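Acetylornithine aminotransferase (Aquifex aeolicus, PDB 2EH6) catalyses the pyridoxal-phosphate-dependent transfer of an amino group from N(2)-acetyl-L-ornithine to 2-oxoglutarate, a step of arginine biosynthesis. Local coordinates at residues Leu61-Gln72 against Ser269-Cys278; Tyr332-Ile343 against Ala367-Leu375. All coordinates share one frame; numbering follows the deposited sequence.

Interaction 1 (Leu61-Gln72 against Ser269-Cys278); sequences LHVSNLYENPWQ and STFGGNPLAC. With PLP (pyridoxal-5'-phosphate), chain D.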
loop_
_atom_site.group_PDB
_atom_site.type_symbol
_atom_site.label_atom_id
_atom_site.label_comp_id
_atom_site.label_asym_id
_atom_site.label_seq_id
_atom_site.Cartn_x
_atom_site.Cartn_y
_atom_site.Cartn_z
ATOM N N LEU A 61 -4.928 -6.577 15.521
ATOM C CA LEU A 61 -4.505 -5.624 14.501
ATOM C C LEU A 61 -4.352 -6.263 13.121
ATOM O O LEU A 61 -4.709 -5.667 12.100
ATOM C CB LEU A 61 -3.160 -5.003 14.886
ATOM C CG LEU A 61 -3.085 -4.075 16.102
ATOM C CD1 LEU A 61 -1.635 -3.652 16.315
ATOM C CD2 LEU A 61 -3.970 -2.863 15.886
ATOM N N HIS A 62 -3.819 -7.478 13.109
ATOM C CA HIS A 62 -3.433 -8.183 11.888
ATOM C C HIS A 62 -3.346 -9.699 12.105
ATOM O O HIS A 62 -2.782 -10.181 13.078
ATOM C CB HIS A 62 -2.076 -7.642 11.436
ATOM C CG HIS A 62 -1.563 -8.466 10.283
ATOM N ND1 HIS A 62 -1.910 -8.238 8.992
ATOM C CD2 HIS A 62 -0.676 -9.548 10.320
ATOM C CE1 HIS A 62 -1.243 -9.159 8.268
ATOM N NE2 HIS A 62 -0.498 -9.956 9.037
ATOM N N VAL A 63 -3.939 -10.493 11.191
ATOM C CA VAL A 63 -3.685 -11.941 11.215
ATOM C C VAL A 63 -3.163 -12.489 9.866
ATOM O O VAL A 63 -2.635 -13.587 9.774
ATOM C CB VAL A 63 -4.997 -12.646 11.588
ATOM C CG1 VAL A 63 -5.502 -12.148 12.943
ATOM C CG2 VAL A 63 -6.042 -12.372 10.525
ATOM N N SER A 64 -3.358 -11.673 8.797
ATOM C CA SER A 64 -3.052 -12.070 7.402
ATOM C C SER A 64 -4.181 -12.857 6.741
ATOM O O SER A 64 -5.041 -13.446 7.377
ATOM C CB SER A 64 -1.752 -12.866 7.291
ATOM O OG SER A 64 -2.032 -14.253 7.433
ATOM N N ASN A 65 -4.140 -12.848 5.391
ATOM C CA ASN A 65 -5.131 -13.592 4.623
ATOM C C ASN A 65 -4.803 -15.089 4.512
ATOM O O ASN A 65 -5.295 -15.789 3.633
ATOM C CB ASN A 65 -5.230 -12.966 3.232
ATOM C CG ASN A 65 -5.812 -11.577 3.350
ATOM O OD1 ASN A 65 -6.939 -11.380 3.794
ATOM N ND2 ASN A 65 -5.001 -10.589 2.936
ATOM N N LEU A 66 -3.905 -15.569 5.407
ATOM C CA LEU A 66 -3.721 -17.019 5.531
ATOM C C LEU A 66 -4.976 -17.656 6.134
ATOM O O LEU A 66 -5.277 -18.827 5.948
ATOM C CB LEU A 66 -2.538 -17.294 6.467
ATOM C CG LEU A 66 -1.181 -16.880 5.894
ATOM C CD1 LEU A 66 -0.041 -17.093 6.895
ATOM C CD2 LEU A 66 -0.805 -17.665 4.641
ATOM N N TYR A 67 -5.685 -16.832 6.933
ATOM C CA TYR A 67 -6.882 -17.297 7.621
ATOM C C TYR A 67 -8.129 -16.544 7.139
ATOM O O TYR A 67 -8.062 -15.622 6.338
ATOM C CB TYR A 67 -6.692 -17.104 9.136
ATOM C CG TYR A 67 -5.294 -17.435 9.546
ATOM C CD1 TYR A 67 -4.909 -18.763 9.699
ATOM C CD2 TYR A 67 -4.375 -16.415 9.799
ATOM C CE1 TYR A 67 -3.618 -19.073 10.099
ATOM C CE2 TYR A 67 -3.087 -16.724 10.207
ATOM C CZ TYR A 67 -2.710 -18.045 10.365
ATOM O OH TYR A 67 -1.433 -18.359 10.786
ATOM N N GLU A 68 -9.276 -16.940 7.688
ATOM C CA GLU A 68 -10.539 -16.278 7.394
ATOM C C GLU A 68 -10.561 -14.909 8.065
ATOM O O GLU A 68 -10.198 -14.784 9.232
ATOM C CB GLU A 68 -11.715 -17.093 7.930
ATOM C CG GLU A 68 -12.069 -18.321 7.126
ATOM C CD GLU A 68 -13.198 -19.103 7.769
ATOM O OE1 GLU A 68 -14.203 -18.471 8.164
ATOM O OE2 GLU A 68 -13.086 -20.342 7.879
ATOM N N ASN A 69 -10.985 -13.890 7.324
ATOM C CA ASN A 69 -11.084 -12.527 7.849
ATOM C C ASN A 69 -12.544 -12.089 7.733
ATOM O O ASN A 69 -12.916 -11.382 6.794
ATOM C CB ASN A 69 -10.195 -11.565 7.044
ATOM C CG ASN A 69 -8.717 -11.716 7.364
ATOM O OD1 ASN A 69 -8.054 -10.742 7.711
ATOM N ND2 ASN A 69 -8.193 -12.934 7.236
ATOM N N PRO A 70 -13.393 -12.505 8.689
ATOM C CA PRO A 70 -14.822 -12.164 8.696
ATOM C C PRO A 70 -15.112 -10.674 8.531
ATOM O O PRO A 70 -16.122 -10.286 7.941
ATOM C CB PRO A 70 -15.295 -12.702 10.045
ATOM C CG PRO A 70 -14.387 -13.883 10.269
ATOM C CD PRO A 70 -13.046 -13.318 9.869
ATOM N N TRP A 71 -14.236 -9.835 9.071
ATOM C CA TRP A 71 -14.413 -8.391 8.959
ATOM C C TRP A 71 -14.344 -7.958 7.496
ATOM O O TRP A 71 -14.955 -6.962 7.112
ATOM C CB TRP A 71 -13.354 -7.670 9.794
ATOM C CG TRP A 71 -12.007 -8.295 9.698
ATOM C CD1 TRP A 71 -11.071 -8.084 8.728
ATOM C CD2 TRP A 71 -11.449 -9.264 10.592
ATOM N NE1 TRP A 71 -9.964 -8.862 8.963
ATOM C CE2 TRP A 71 -10.170 -9.597 10.101
ATOM C CE3 TRP A 71 -11.908 -9.884 11.766
ATOM C CZ2 TRP A 71 -9.340 -10.526 10.737
ATOM C CZ3 TRP A 71 -11.081 -10.810 12.401
ATOM C CH2 TRP A 71 -9.810 -11.121 11.883
ATOM N N GLN A 72 -13.595 -8.699 6.683
ATOM C CA GLN A 72 -13.505 -8.390 5.254
ATOM C C GLN A 72 -14.871 -8.669 4.613
ATOM O O GLN A 72 -15.359 -7.886 3.796
ATOM C CB GLN A 72 -12.421 -9.246 4.576
ATOM C CG GLN A 72 -11.011 -8.646 4.657
ATOM C CD GLN A 72 -9.933 -9.556 4.070
ATOM O OE1 GLN A 72 -10.090 -10.111 2.980
ATOM N NE2 GLN A 72 -8.830 -9.698 4.789
ATOM N N SER A 269 -2.203 -9.538 -0.804
ATOM C CA SER A 269 -1.614 -8.419 -0.070
ATOM C C SER A 269 -1.435 -8.863 1.378
ATOM O O SER A 269 -2.345 -9.445 1.968
ATOM C CB SER A 269 -2.550 -7.206 -0.124
ATOM O OG SER A 269 -2.054 -6.136 0.661
ATOM N N THR A 270 -0.265 -8.606 1.952
ATOM C CA THR A 270 -0.026 -9.010 3.330
ATOM C C THR A 270 -0.918 -8.228 4.300
ATOM O O THR A 270 -1.624 -8.826 5.116
ATOM C CB THR A 270 1.456 -8.813 3.737
ATOM O OG1 THR A 270 2.301 -9.607 2.890
ATOM C CG2 THR A 270 1.668 -9.245 5.184
ATOM N N PHE A 271 -0.894 -6.900 4.204
ATOM C CA PHE A 271 -1.693 -6.049 5.098
ATOM C C PHE A 271 -3.146 -5.867 4.657
ATOM O O PHE A 271 -3.993 -5.416 5.440
ATOM C CB PHE A 271 -1.083 -4.649 5.206
ATOM C CG PHE A 271 0.297 -4.612 5.797
ATOM C CD1 PHE A 271 0.584 -5.258 6.995
ATOM C CD2 PHE A 271 1.300 -3.872 5.179
ATOM C CE1 PHE A 271 1.853 -5.162 7.571
ATOM C CE2 PHE A 271 2.573 -3.772 5.746
ATOM C CZ PHE A 271 2.848 -4.414 6.939
ATOM N N GLY A 272 -3.432 -6.197 3.403
ATOM C CA GLY A 272 -4.776 -6.013 2.888
ATOM C C GLY A 272 -5.892 -6.670 3.679
ATOM O O GLY A 272 -5.820 -7.860 3.993
ATOM N N GLY A 273 -6.920 -5.887 4.007
ATOM C CA GLY A 273 -8.065 -6.419 4.731
ATOM C C GLY A 273 -7.856 -6.756 6.196
ATOM O O GLY A 273 -8.578 -7.580 6.761
ATOM N N ASN A 274 -6.876 -6.118 6.820
ATOM C CA ASN A 274 -6.604 -6.364 8.225
ATOM C C ASN A 274 -7.824 -5.853 9.013
ATOM O O ASN A 274 -8.568 -5.001 8.535
ATOM C CB ASN A 274 -5.319 -5.634 8.626
ATOM C CG ASN A 274 -5.463 -4.142 8.554
ATOM O OD1 ASN A 274 -6.080 -3.531 9.428
ATOM N ND2 ASN A 274 -4.911 -3.536 7.502
ATOM N N PRO A 275 -8.046 -6.372 10.228
ATOM C CA PRO A 275 -9.197 -5.940 11.032
ATOM C C PRO A 275 -9.274 -4.461 11.423
ATOM O O PRO A 275 -10.363 -3.943 11.654
ATOM C CB PRO A 275 -9.144 -6.875 12.246
ATOM C CG PRO A 275 -7.684 -7.216 12.357
ATOM C CD PRO A 275 -7.285 -7.428 10.918
ATOM N N LEU A 276 -8.136 -3.777 11.480
ATOM C CA LEU A 276 -8.153 -2.365 11.846
ATOM C C LEU A 276 -8.718 -1.524 10.700
ATOM O O LEU A 276 -9.575 -0.664 10.905
ATOM C CB LEU A 276 -6.741 -1.894 12.197
ATOM C CG LEU A 276 -6.659 -0.503 12.833
ATOM C CD1 LEU A 276 -7.337 -0.533 14.194
ATOM C CD2 LEU A 276 -5.207 -0.081 12.972
ATOM N N ALA A 277 -8.237 -1.782 9.490
ATOM C CA ALA A 277 -8.698 -1.062 8.311
ATOM C C ALA A 277 -10.181 -1.338 8.055
ATOM O O ALA A 277 -10.952 -0.434 7.714
ATOM C CB ALA A 277 -7.874 -1.486 7.091
ATOM N N CYS A 278 -10.580 -2.592 8.211
ATOM C CA CYS A 278 -11.971 -2.959 7.978
ATOM C C CYS A 278 -12.918 -2.375 9.023
ATOM O O CYS A 278 -14.055 -2.039 8.713
ATOM C CB CYS A 278 -12.107 -4.480 7.910
ATOM S SG CYS A 278 -11.378 -5.203 6.396
HETATM N N1 PLP D . 8.990 -8.600 -0.498
HETATM C C2 PLP D . 9.310 -9.575 0.370
HETATM C C2A PLP D . 10.738 -10.043 0.479
HETATM C C3 PLP D . 8.318 -10.163 1.183
HETATM O O3 PLP D . 8.635 -11.152 2.068
HETATM C C4 PLP D . 6.969 -9.703 1.065
HETATM C C4A PLP D . 5.924 -10.311 1.930
HETATM C C5 PLP D . 6.673 -8.650 0.107
HETATM C C6 PLP D . 7.729 -8.129 -0.652
HETATM C C5A PLP D . 5.265 -8.122 -0.075
HETATM O O4P PLP D . 4.931 -7.289 1.031
HETATM P P PLP D . 3.421 -6.732 0.843
HETATM O O1P PLP D . 3.292 -5.910 -0.372
HETATM O O2P PLP D . 2.385 -7.963 0.771
HETATM O O3P PLP D . 3.095 -5.824 2.131
HETATM O O HOH W 1 -1.959 -11.824 4.264
#
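With CG of W71 wedged between its backbone N and carbonyl carbon (chi1 41°), the indole lies beside the P275 ring; Q72, its CG anti to the carbonyl carbon (chi1 -86°), reaches G273 with an extended chain. P275 CB sits over the centre of the W71 five-membered ring, 3.7 Å from its centroid, a CH-pi contact, while C278 SG stands at the indole edge, 3.7 Å from W71 CD1. G273 O is gripped twice: Q72 NE2 donates at 2.9 Å from above the carbonyl plane, and W71 NE1 adds a weak bond from the ring edge. The same Q72 NE2 gives an almost straight bond (173°) to N65 OD1, in the carbonyl plane, which holds the N65 amide so that its ND2 bonds G272 O at 3.0 Å and, weakly, S269 O. A CB on G273 would collide with Q72 NE2, and its positive phi also favours glycine. One water bridges N65 N and T270 O, and H62 CE1 lies 3.2 Å from T270 O, while H62 NE2 is bonded to G36 O of the second subunit. T270 N and T270 OG1 (2.7 Å) both donate to PLP O2P; G95 and T96 of the second subunit bind the same cofactor. Such a phosphate site completed by both subunits is characteristic of the class-III aminotransferase dimer.

Interaction 2 (Tyr332-Ile343 against Ala367-Leu375); sequences YVLKALEKGLLI and AISVLREIL
Y332 and A336 on helix 332-338, and L341 on the strand that follows, face I374, V370 and A367 of helix 367-374; the axes of the two helical segments approach to 10.0 Å, with 126° between their N-to-C directions. A Schellman motif ends the first helix, with L341 N bonded to A336 O and G340, at positive phi, as its C-prime residue; the chain then turns into strand 341-346, so the C-terminal helix packs on both helix and strand. I374 CD1 fits against A336 CB at 3.8 Å, its CG1 placed between backbone N and carbonyl carbon (chi1 68°). L341 and V370 run alongside each other in opposite senses, L341 CD2 lying 3.8 Å from V370 CG1, and L341 CD1 meets A367 CB. At the exposed margin the aliphatic part of K339 runs along I374, CE 4.1 Å from CG2. L375 CD2 lies over one face of the Y332 ring, toward its rim, and I374 O comes to the ring edge. Replacing Y332 by an alanine would probably leave L375 CD2 without the ring face it covers and open a gap beside I374. The chain's last carboxylate is held by K311, which pairs with L375 OXT, while Y332 CE1 stands 3.4 Å from I374 O.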
loop_
_atom_site.group_PDB
_atom_site.type_symbol
_atom_site.label_atom_id
_atom_site.label_comp_id
_atom_site.label_asym_id
_atom_site.label_seq_id
_atom_site.Cartn_x
_atom_site.Cartn_y
_atom_site.Cartn_z
ATOM N N TYR A 332 -1.974 31.750 -2.821
ATOM C CA TYR A 332 -3.223 31.763 -2.071
ATOM C C TYR A 332 -3.274 30.675 -1.007
ATOM O O TYR A 332 -3.905 30.848 0.036
ATOM C CB TYR A 332 -4.396 31.645 -3.038
ATOM C CG TYR A 332 -4.412 32.791 -4.023
ATOM C CD1 TYR A 332 -4.701 34.090 -3.600
ATOM C CD2 TYR A 332 -4.069 32.593 -5.359
ATOM C CE1 TYR A 332 -4.644 35.164 -4.482
ATOM C CE2 TYR A 332 -4.004 33.662 -6.249
ATOM C CZ TYR A 332 -4.292 34.943 -5.803
ATOM O OH TYR A 332 -4.213 36.004 -6.674
ATOM N N VAL A 333 -2.602 29.557 -1.262
ATOM C CA VAL A 333 -2.569 28.472 -0.294
ATOM C C VAL A 333 -1.887 28.987 0.971
ATOM O O VAL A 333 -2.366 28.763 2.080
ATOM C CB VAL A 333 -1.789 27.252 -0.834
ATOM C CG1 VAL A 333 -1.700 26.169 0.237
ATOM C CG2 VAL A 333 -2.482 26.705 -2.081
ATOM N N LEU A 334 -0.772 29.693 0.797
ATOM C CA LEU A 334 -0.039 30.247 1.934
ATOM C C LEU A 334 -0.845 31.325 2.654
ATOM O O LEU A 334 -0.928 31.332 3.883
ATOM C CB LEU A 334 1.300 30.829 1.475
ATOM C CG LEU A 334 2.377 29.823 1.068
ATOM C CD1 LEU A 334 3.633 30.565 0.629
ATOM C CD2 LEU A 334 2.687 28.911 2.245
ATOM N N LYS A 335 -1.442 32.233 1.889
ATOM C CA LYS A 335 -2.240 33.302 2.476
ATOM C C LYS A 335 -3.412 32.733 3.263
ATOM O O LYS A 335 -3.724 33.208 4.356
ATOM C CB LYS A 335 -2.748 34.249 1.385
ATOM C CG LYS A 335 -1.643 35.067 0.723
ATOM C CD LYS A 335 -2.161 35.899 -0.440
ATOM C CE LYS A 335 -1.038 36.722 -1.068
ATOM N NZ LYS A 335 -1.489 37.491 -2.264
ATOM N N ALA A 336 -4.063 31.714 2.710
ATOM C CA ALA A 336 -5.195 31.097 3.390
ATOM C C ALA A 336 -4.697 30.417 4.663
ATOM O O ALA A 336 -5.333 30.488 5.719
ATOM C CB ALA A 336 -5.871 30.078 2.472
ATOM N N LEU A 337 -3.548 29.760 4.553
ATOM C CA LEU A 337 -2.947 29.068 5.684
ATOM C C LEU A 337 -2.744 30.052 6.833
ATOM O O LEU A 337 -3.134 29.791 7.972
ATOM C CB LEU A 337 -1.603 28.469 5.267
ATOM C CG LEU A 337 -0.798 27.706 6.323
ATOM C CD1 LEU A 337 -1.567 26.477 6.775
ATOM C CD2 LEU A 337 0.548 27.304 5.738
ATOM N N GLU A 338 -2.132 31.188 6.518
ATOM C CA GLU A 338 -1.868 32.219 7.509
ATOM C C GLU A 338 -3.164 32.663 8.184
ATOM O O GLU A 338 -3.164 33.026 9.360
ATOM C CB GLU A 338 -1.178 33.411 6.836
ATOM C CG GLU A 338 -0.616 34.458 7.785
ATOM C CD GLU A 338 -1.691 35.305 8.439
ATOM O OE1 GLU A 338 -2.477 35.944 7.705
ATOM O OE2 GLU A 338 -1.749 35.337 9.688
ATOM N N LYS A 339 -4.272 32.620 7.447
ATOM C CA LYS A 339 -5.557 33.026 8.001
ATOM C C LYS A 339 -6.357 31.878 8.614
ATOM O O LYS A 339 -7.565 31.996 8.809
ATOM C CB LYS A 339 -6.399 33.730 6.936
ATOM C CG LYS A 339 -5.728 34.959 6.342
ATOM C CD LYS A 339 -6.741 36.030 5.971
ATOM C CE LYS A 339 -6.044 37.296 5.494
ATOM N NZ LYS A 339 -6.905 38.498 5.672
ATOM N N GLY A 340 -5.683 30.774 8.915
ATOM C CA GLY A 340 -6.356 29.640 9.528
ATOM C C GLY A 340 -7.245 28.797 8.628
ATOM O O GLY A 340 -8.222 28.204 9.096
ATOM N N LEU A 341 -6.921 28.742 7.339
ATOM C CA LEU A 341 -7.701 27.942 6.395
ATOM C C LEU A 341 -6.787 27.096 5.524
ATOM O O LEU A 341 -5.858 27.613 4.898
ATOM C CB LEU A 341 -8.563 28.828 5.486
ATOM C CG LEU A 341 -9.333 28.038 4.412
ATOM C CD1 LEU A 341 -10.414 27.200 5.086
ATOM C CD2 LEU A 341 -9.954 28.983 3.394
ATOM N N LEU A 342 -7.059 25.795 5.490
ATOM C CA LEU A 342 -6.277 24.869 4.684
ATOM C C LEU A 342 -6.977 24.590 3.361
ATOM O O LEU A 342 -8.070 24.005 3.337
ATOM C CB LEU A 342 -6.081 23.540 5.419
ATOM C CG LEU A 342 -5.446 23.545 6.810
ATOM C CD1 LEU A 342 -5.367 22.111 7.324
ATOM C CD2 LEU A 342 -4.063 24.170 6.745
ATOM N N ILE A 343 -6.355 25.021 2.268
ATOM C CA ILE A 343 -6.886 24.779 0.936
ATOM C C ILE A 343 -5.750 24.159 0.124
ATOM O O ILE A 343 -4.600 24.134 0.573
ATOM C CB ILE A 343 -7.389 26.081 0.251
ATOM C CG1 ILE A 343 -6.278 27.136 0.220
ATOM C CG2 ILE A 343 -8.608 26.615 0.983
ATOM C CD1 ILE A 343 -6.705 28.448 -0.421
ATOM N N ALA A 367 -14.939 29.632 5.531
ATOM C CA ALA A 367 -13.968 29.454 4.457
ATOM C C ALA A 367 -14.179 30.477 3.343
ATOM O O ALA A 367 -13.220 31.040 2.815
ATOM C CB ALA A 367 -14.065 28.042 3.893
ATOM N N ILE A 368 -15.438 30.713 2.986
ATOM C CA ILE A 368 -15.752 31.675 1.938
ATOM C C ILE A 368 -15.244 33.068 2.311
ATOM O O ILE A 368 -14.681 33.767 1.477
ATOM C CB ILE A 368 -17.271 31.736 1.679
ATOM C CG1 ILE A 368 -17.738 30.424 1.038
ATOM C CG2 ILE A 368 -17.608 32.927 0.789
ATOM C CD1 ILE A 368 -17.083 30.116 -0.308
ATOM N N SER A 369 -15.434 33.460 3.565
ATOM C CA SER A 369 -14.985 34.768 4.026
ATOM C C SER A 369 -13.482 34.926 3.798
ATOM O O SER A 369 -13.025 35.943 3.270
ATOM C CB SER A 369 -15.312 34.942 5.512
ATOM O OG SER A 369 -15.016 36.258 5.949
ATOM N N VAL A 370 -12.714 33.917 4.194
ATOM C CA VAL A 370 -11.266 33.948 4.021
ATOM C C VAL A 370 -10.907 34.061 2.543
ATOM O O VAL A 370 -10.008 34.813 2.164
ATOM C CB VAL A 370 -10.612 32.679 4.597
ATOM C CG1 VAL A 370 -9.146 32.618 4.195
ATOM C CG2 VAL A 370 -10.746 32.675 6.114
ATOM N N LEU A 371 -11.613 33.303 1.711
ATOM C CA LEU A 371 -11.375 33.327 0.274
ATOM C C LEU A 371 -11.665 34.711 -0.300
ATOM O O LEU A 371 -10.907 35.226 -1.125
ATOM C CB LEU A 371 -12.254 32.281 -0.416
ATOM C CG LEU A 371 -11.877 30.827 -0.129
ATOM C CD1 LEU A 371 -12.894 29.892 -0.770
ATOM C CD2 LEU A 371 -10.486 30.552 -0.666
ATOM N N ARG A 372 -12.768 35.309 0.139
ATOM C CA ARG A 372 -13.148 36.633 -0.331
ATOM C C ARG A 372 -12.043 37.635 -0.002
ATOM O O ARG A 372 -11.733 38.518 -0.801
ATOM C CB ARG A 372 -14.464 37.070 0.326
ATOM C CG ARG A 372 -15.008 38.412 -0.172
ATOM C CD ARG A 372 -16.392 38.691 0.400
ATOM N NE ARG A 372 -17.050 39.848 -0.219
ATOM C CZ ARG A 372 -16.789 41.122 0.071
ATOM N NH1 ARG A 372 -15.875 41.435 0.980
ATOM N NH2 ARG A 372 -17.459 42.091 -0.543
ATOM N N GLU A 373 -11.439 37.484 1.172
ATOM C CA GLU A 373 -10.382 38.393 1.598
ATOM C C GLU A 373 -9.017 38.186 0.942
ATOM O O GLU A 373 -8.206 39.111 0.911
ATOM C CB GLU A 373 -10.219 38.336 3.121
ATOM C CG GLU A 373 -11.399 38.904 3.894
ATOM C CD GLU A 373 -11.704 40.353 3.523
ATOM O OE1 GLU A 373 -10.815 41.216 3.696
ATOM O OE2 GLU A 373 -12.833 40.626 3.057
ATOM N N ILE A 374 -8.754 36.995 0.410
ATOM C CA ILE A 374 -7.451 36.741 -0.203
ATOM C C ILE A 374 -7.429 36.687 -1.727
ATOM O O ILE A 374 -6.430 37.047 -2.347
ATOM C CB ILE A 374 -6.823 35.424 0.326
ATOM C CG1 ILE A 374 -7.628 34.220 -0.160
ATOM C CG2 ILE A 374 -6.762 35.452 1.849
ATOM C CD1 ILE A 374 -7.028 32.881 0.245
ATOM N N LEU A 375 -8.522 36.243 -2.331
ATOM C CA LEU A 375 -8.582 36.132 -3.781
ATOM C C LEU A 375 -8.526 37.460 -4.526
ATOM O O LEU A 375 -7.780 37.520 -5.529
ATOM C CB LEU A 375 -9.832 35.355 -4.191
ATOM C CG LEU A 375 -9.807 33.891 -3.747
ATOM C CD1 LEU A 375 -11.088 33.208 -4.177
ATOM C CD2 LEU A 375 -8.594 33.193 -4.346
ATOM O OXT LEU A 375 -9.229 38.410 -4.123
#

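How the interactions relate
From the N terminus, the chain passes helix 47-59 and enters 61-72, then runs through all seven strands of the sheet that begins at strand 87-92 before 269-278 returns to close interaction 1, a loop of 196 intervening residues. Helix 275-308 then leads away from that contact toward the other seven-stranded sheet. There interaction 2 closes a much shorter loop, with 23 residues between 332-343 and 367-375. The two loops are in series, neither nested nor crossed, with centres 41 Å apart. Interaction 1 joins the starts of helices 70-81 and 275-308 at the dimer interface; interaction 2 fastens the C-terminal helix, whose I368 and L371 also touch helix 275-308.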